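Local coordinates for protein SmhB (Serratia marcescens, PDB 6ZZ5) that is the B component of Smh, a tripartite alpha-pore-forming toxin, captured in its soluble form and probably able to insert into target membranes together with its partner proteins, at residues A[169-173]-A[236-240]; A[83-87]-A[321-325]. One frame throughout, in Å; residues are numbered along the deposited sequence.

Contact 1. Residues A[169-173]-A[236-240]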
loop_
_atom_site.group_PDB
_atom_site.type_symbol
_atom_site.label_atom_id
_atom_site.label_comp_id
_atom_site.label_asym_id
_atom_site.label_seq_id
_atom_site.Cartn_x
_atom_site.Cartn_y
_atom_site.Cartn_z
ATOM N N ILE A 169 -16.413 7.823 -5.273
ATOM C CA ILE A 169 -15.290 8.552 -5.920
ATOM C C ILE A 169 -13.968 8.033 -5.345
ATOM O O ILE A 169 -13.007 8.010 -6.121
ATOM C CB ILE A 169 -15.394 10.075 -5.861
ATOM C CG1 ILE A 169 -14.543 10.685 -6.966
ATOM C CG2 ILE A 169 -15.025 10.571 -4.473
ATOM C CD1 ILE A 169 -14.941 10.286 -8.396
ATOM N N ASN A 170 -13.927 7.625 -4.066
ATOM C CA ASN A 170 -12.699 7.075 -3.431
ATOM C C ASN A 170 -12.258 5.833 -4.192
ATOM O O ASN A 170 -11.046 5.639 -4.325
ATOM C CB ASN A 170 -12.852 6.814 -1.931
ATOM C CG ASN A 170 -12.695 8.057 -1.105
ATOM O OD1 ASN A 170 -12.104 9.028 -1.563
ATOM N ND2 ASN A 170 -13.261 8.065 0.098
ATOM N N ALA A 171 -13.182 5.010 -4.699
ATOM C CA ALA A 171 -12.829 3.851 -5.529
ATOM C C ALA A 171 -12.029 4.291 -6.766
ATOM O O ALA A 171 -11.067 3.643 -7.135
ATOM C CB ALA A 171 -14.087 3.089 -5.913
ATOM N N ALA A 172 -12.455 5.345 -7.441
ATOM C CA ALA A 172 -11.794 5.879 -8.640
ATOM C C ALA A 172 -10.410 6.423 -8.242
ATOM O O ALA A 172 -9.433 6.227 -8.935
ATOM C CB ALA A 172 -12.690 6.924 -9.257
ATOM N N ILE A 173 -10.321 7.166 -7.171
ATOM C CA ILE A 173 -9.039 7.796 -6.749
ATOM C C ILE A 173 -8.069 6.674 -6.404
ATOM O O ILE A 173 -6.923 6.696 -6.915
ATOM C CB ILE A 173 -9.226 8.756 -5.564
ATOM C CG1 ILE A 173 -10.123 9.924 -5.982
ATOM C CG2 ILE A 173 -7.852 9.237 -5.068
ATOM C CD1 ILE A 173 -10.515 10.834 -4.817
ATOM N N SER A 236 -10.087 12.542 -10.909
ATOM C CA SER A 236 -10.732 11.960 -9.709
ATOM C C SER A 236 -10.566 12.879 -8.500
ATOM O O SER A 236 -11.514 13.006 -7.760
ATOM C CB SER A 236 -10.273 10.534 -9.473
ATOM O OG SER A 236 -8.879 10.375 -9.203
ATOM N N LEU A 237 -9.404 13.502 -8.292
ATOM C CA LEU A 237 -9.239 14.431 -7.121
ATOM C C LEU A 237 -10.196 15.621 -7.266
ATOM O O LEU A 237 -10.797 16.017 -6.292
ATOM C CB LEU A 237 -7.796 14.934 -7.051
ATOM C CG LEU A 237 -6.709 13.910 -6.873
ATOM C CD1 LEU A 237 -5.362 14.619 -6.737
ATOM C CD2 LEU A 237 -6.964 13.009 -5.672
ATOM N N SER A 238 -10.316 16.216 -8.436
ATOM C CA SER A 238 -11.265 17.332 -8.688
ATOM C C SER A 238 -12.709 16.830 -8.509
ATOM O O SER A 238 -13.550 17.584 -8.014
ATOM C CB SER A 238 -11.085 17.926 -10.038
ATOM O OG SER A 238 -9.863 18.627 -10.061
ATOM N N ALA A 239 -12.994 15.595 -8.956
ATOM C CA ALA A 239 -14.341 14.998 -8.802
ATOM C C ALA A 239 -14.685 14.982 -7.304
ATOM O O ALA A 239 -15.812 15.380 -6.942
ATOM C CB ALA A 239 -14.386 13.632 -9.464
ATOM N N ARG A 240 -13.774 14.513 -6.446
ATOM C CA ARG A 240 -14.070 14.446 -4.990
ATOM C C ARG A 240 -14.372 15.860 -4.471
ATOM O O ARG A 240 -15.335 16.068 -3.690
ATOM C CB ARG A 240 -12.901 13.816 -4.219
ATOM C CG ARG A 240 -13.123 13.841 -2.708
ATOM C CD ARG A 240 -12.116 13.013 -1.910
ATOM N NE ARG A 240 -10.774 13.537 -2.172
ATOM C CZ ARG A 240 -9.630 12.939 -1.913
ATOM N NH1 ARG A 240 -9.616 11.765 -1.345
ATOM N NH2 ARG A 240 -8.493 13.512 -2.238
HETATM O O HOH W 1 -11.591 10.616 0.304
#
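Helix 230-245, which follows strands 191-196, 216-221 and 227-228 of the small sheet in this alpha-pore-forming toxin, packs against helix 156-184, which comes before those strands, as a near-antiparallel pair: the short axes approach to 9.2 Å at 159°. Take the second helix from Ser-236. Its CA lies only 5.4 Å from the CA of Ile-173, and the small side chain lets the helices close in; Ile-173 CG1 reaches Ser-236 OG at 3.5 Å. Leu-237 turns its CA-to-CB bond away, yet its CD2 still meets Ile-173 CG2 at 3.9 Å, while the same leucine packs on Ala-350 and Val-353 of helix 349-359. Ala-239 gives its CB to Ile-169 CD1 at 3.6 Å. Last comes Arg-240, whose guanidinium lies with one face under Ile-173 CD1, 3.7 Å from CZ. Its NH1 hydrogen-bonds the carbonyl of Gly-214 and also water 1, which accepts from Arg-240 NH1 at 2.8 Å and donates to Asn-170 OD1 at 2.5 Å.

Contact 2. Residues A[83-87]-A[321-325]. With EDO (1,2-ethanediol), chain I.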
loop_
_atom_site.group_PDB
_atom_site.type_symbol
_atom_site.label_atom_id
_atom_site.label_comp_id
_atom_site.label_asym_id
_atom_site.label_seq_id
_atom_site.Cartn_x
_atom_site.Cartn_y
_atom_site.Cartn_z
ATOM N N PHE A 83 17.007 -15.703 -4.742
ATOM C CA PHE A 83 17.339 -15.871 -6.158
ATOM C C PHE A 83 18.855 -15.779 -6.340
ATOM O O PHE A 83 19.367 -16.462 -7.246
ATOM C CB PHE A 83 16.479 -14.963 -7.049
ATOM C CG PHE A 83 15.110 -15.547 -7.257
ATOM C CD1 PHE A 83 14.940 -16.745 -7.936
ATOM C CD2 PHE A 83 13.984 -14.976 -6.662
ATOM C CE1 PHE A 83 13.674 -17.305 -8.094
ATOM C CE2 PHE A 83 12.733 -15.559 -6.809
ATOM C CZ PHE A 83 12.576 -16.717 -7.519
ATOM N N GLU A 84 19.563 -14.997 -5.535
ATOM C CA GLU A 84 21.044 -15.015 -5.565
ATOM C C GLU A 84 21.545 -16.421 -5.149
ATOM O O GLU A 84 22.480 -16.940 -5.734
ATOM C CB GLU A 84 21.656 -13.904 -4.693
ATOM C CG GLU A 84 21.458 -12.511 -5.243
ATOM C CD GLU A 84 22.214 -12.202 -6.530
ATOM O OE1 GLU A 84 22.962 -13.084 -6.998
ATOM O OE2 GLU A 84 22.073 -11.043 -7.033
ATOM N N THR A 85 20.945 -17.017 -4.146
ATOM C CA THR A 85 21.324 -18.375 -3.684
ATOM C C THR A 85 20.947 -19.382 -4.794
ATOM O O THR A 85 21.736 -20.292 -5.048
ATOM C CB THR A 85 20.614 -18.699 -2.381
ATOM O OG1 THR A 85 21.021 -17.734 -1.401
ATOM C CG2 THR A 85 20.972 -20.083 -1.906
ATOM N N GLN A 86 19.816 -19.208 -5.450
ATOM C CA GLN A 86 19.408 -20.114 -6.544
ATOM C C GLN A 86 20.427 -19.967 -7.672
ATOM O O GLN A 86 20.826 -20.995 -8.234
ATOM C CB GLN A 86 17.974 -19.896 -6.970
ATOM C CG GLN A 86 17.485 -20.983 -7.923
ATOM C CD GLN A 86 16.085 -20.768 -8.437
ATOM O OE1 GLN A 86 15.111 -21.043 -7.730
ATOM N NE2 GLN A 86 15.988 -20.270 -9.658
ATOM N N ASN A 87 20.844 -18.751 -8.000
ATOM C CA ASN A 87 21.870 -18.560 -9.069
ATOM C C ASN A 87 23.215 -19.169 -8.641
ATOM O O ASN A 87 23.998 -19.616 -9.521
ATOM C CB ASN A 87 22.037 -17.099 -9.487
ATOM C CG ASN A 87 21.078 -16.682 -10.585
ATOM O OD1 ASN A 87 20.299 -17.511 -11.109
ATOM N ND2 ASN A 87 21.116 -15.380 -10.899
ATOM N N VAL A 321 15.273 -15.476 -13.870
ATOM C CA VAL A 321 15.840 -15.031 -12.571
ATOM C C VAL A 321 16.346 -13.588 -12.714
ATOM O O VAL A 321 16.176 -12.788 -11.783
ATOM C CB VAL A 321 16.864 -16.019 -12.023
ATOM C CG1 VAL A 321 17.525 -15.472 -10.802
ATOM C CG2 VAL A 321 16.162 -17.356 -11.768
ATOM N N THR A 322 16.867 -13.216 -13.854
ATOM C CA THR A 322 17.526 -11.908 -14.013
ATOM C C THR A 322 16.471 -10.804 -13.857
ATOM O O THR A 322 16.751 -9.785 -13.225
ATOM C CB THR A 322 18.270 -11.820 -15.345
ATOM O OG1 THR A 322 19.395 -12.708 -15.201
ATOM C CG2 THR A 322 18.734 -10.412 -15.582
ATOM N N LYS A 323 15.285 -11.035 -14.384
ATOM C CA LYS A 323 14.192 -10.041 -14.310
ATOM C C LYS A 323 13.783 -9.856 -12.836
ATOM O O LYS A 323 13.601 -8.732 -12.388
ATOM C CB LYS A 323 13.062 -10.503 -15.232
ATOM C CG LYS A 323 11.739 -9.737 -15.105
ATOM C CD LYS A 323 10.660 -10.314 -16.023
ATOM C CE LYS A 323 10.391 -11.773 -15.689
ATOM N NZ LYS A 323 9.259 -12.337 -16.455
ATOM N N VAL A 324 13.681 -10.922 -12.062
ATOM C CA VAL A 324 13.324 -10.828 -10.647
ATOM C C VAL A 324 14.442 -10.108 -9.906
ATOM O O VAL A 324 14.135 -9.199 -9.073
ATOM C CB VAL A 324 12.988 -12.184 -10.024
ATOM C CG1 VAL A 324 12.660 -11.984 -8.572
ATOM C CG2 VAL A 324 11.849 -12.837 -10.791
ATOM N N LEU A 325 15.698 -10.454 -10.146
ATOM C CA LEU A 325 16.806 -9.778 -9.429
ATOM C C LEU A 325 16.840 -8.261 -9.756
ATOM O O LEU A 325 16.991 -7.439 -8.820
ATOM C CB LEU A 325 18.141 -10.459 -9.768
ATOM C CG LEU A 325 18.357 -11.821 -9.075
ATOM C CD1 LEU A 325 19.644 -12.435 -9.558
ATOM C CD2 LEU A 325 18.346 -11.730 -7.540
HETATM C C1 EDO I . 13.657 -24.043 -9.642
HETATM O O1 EDO I . 12.715 -24.053 -10.702
HETATM C C2 EDO I . 13.116 -23.383 -8.438
HETATM O O2 EDO I . 12.799 -22.025 -8.681
HETATM O O HOH W 2 19.764 -14.745 -13.552
#
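No direct hydrogen bond joins these two helices, although Glu-84, Gln-86 and Asn-87 all reach across; what they touch is aliphatic. Asn-87 straddles two residues, with OD1 3.5 Å from Val-321 CG1 and ND2 3.6 Å from Leu-325 CD1. Gln-86 NE2 sits 3.6 Å from Val-321 CG2, while its OE1 is taken up by Tyr-82 and by the O2 of an ethanediol, probably from the crystallisation liquor, at 2.7 Å. Glu-84 lays OE2 3.8 Å from Leu-325 CD1. The hydrophobic part centres on Phe-83: its CB meets Val-321 CG1 at 3.9 Å and Leu-325 CD2 at 3.8 Å, and its CD2 meets Val-324 CG1 at 3.8 Å. Thr-5 of helix 4-30 touches Phe-83 and Val-324, and helix 306-319 meets Gln-86 and Asn-87, so four helices come together here. The short axes of 83-87 and 321-325 come within 10.5 Å at 149°, roughly antiparallel. One water links the segments, 3.0 Å from its donor Asn-87 ND2 and 2.6 Å from Thr-322 OG1. The chemistry implies a joint held by apolar packing, with the Gln-86 and Asn-87 amides against valine and leucine methyls and a water replacing direct pairing.

In the fold
Contact 1 and contact 2 lie on opposite sides of the chain's centre, their own centres 39 Å apart and their nearest atoms about 26 Å apart, and they share no helix. Along the sequence the order is 83-87, 169-173, 236-240, 321-325, so contact 2 brackets contact 1. Contact 1 joins the helices on either side of the strands 191-196, 216-221 and 227-228; contact 2 ties the long helix 44-92 to the late helix 321-336, which runs on towards strand 339-340 of the same sheet. One pairing thus belongs to the sheet-bearing region, the other to the helical bundle. If the soluble form refolds towards a pore, as such toxins are thought to do, the two could change separately.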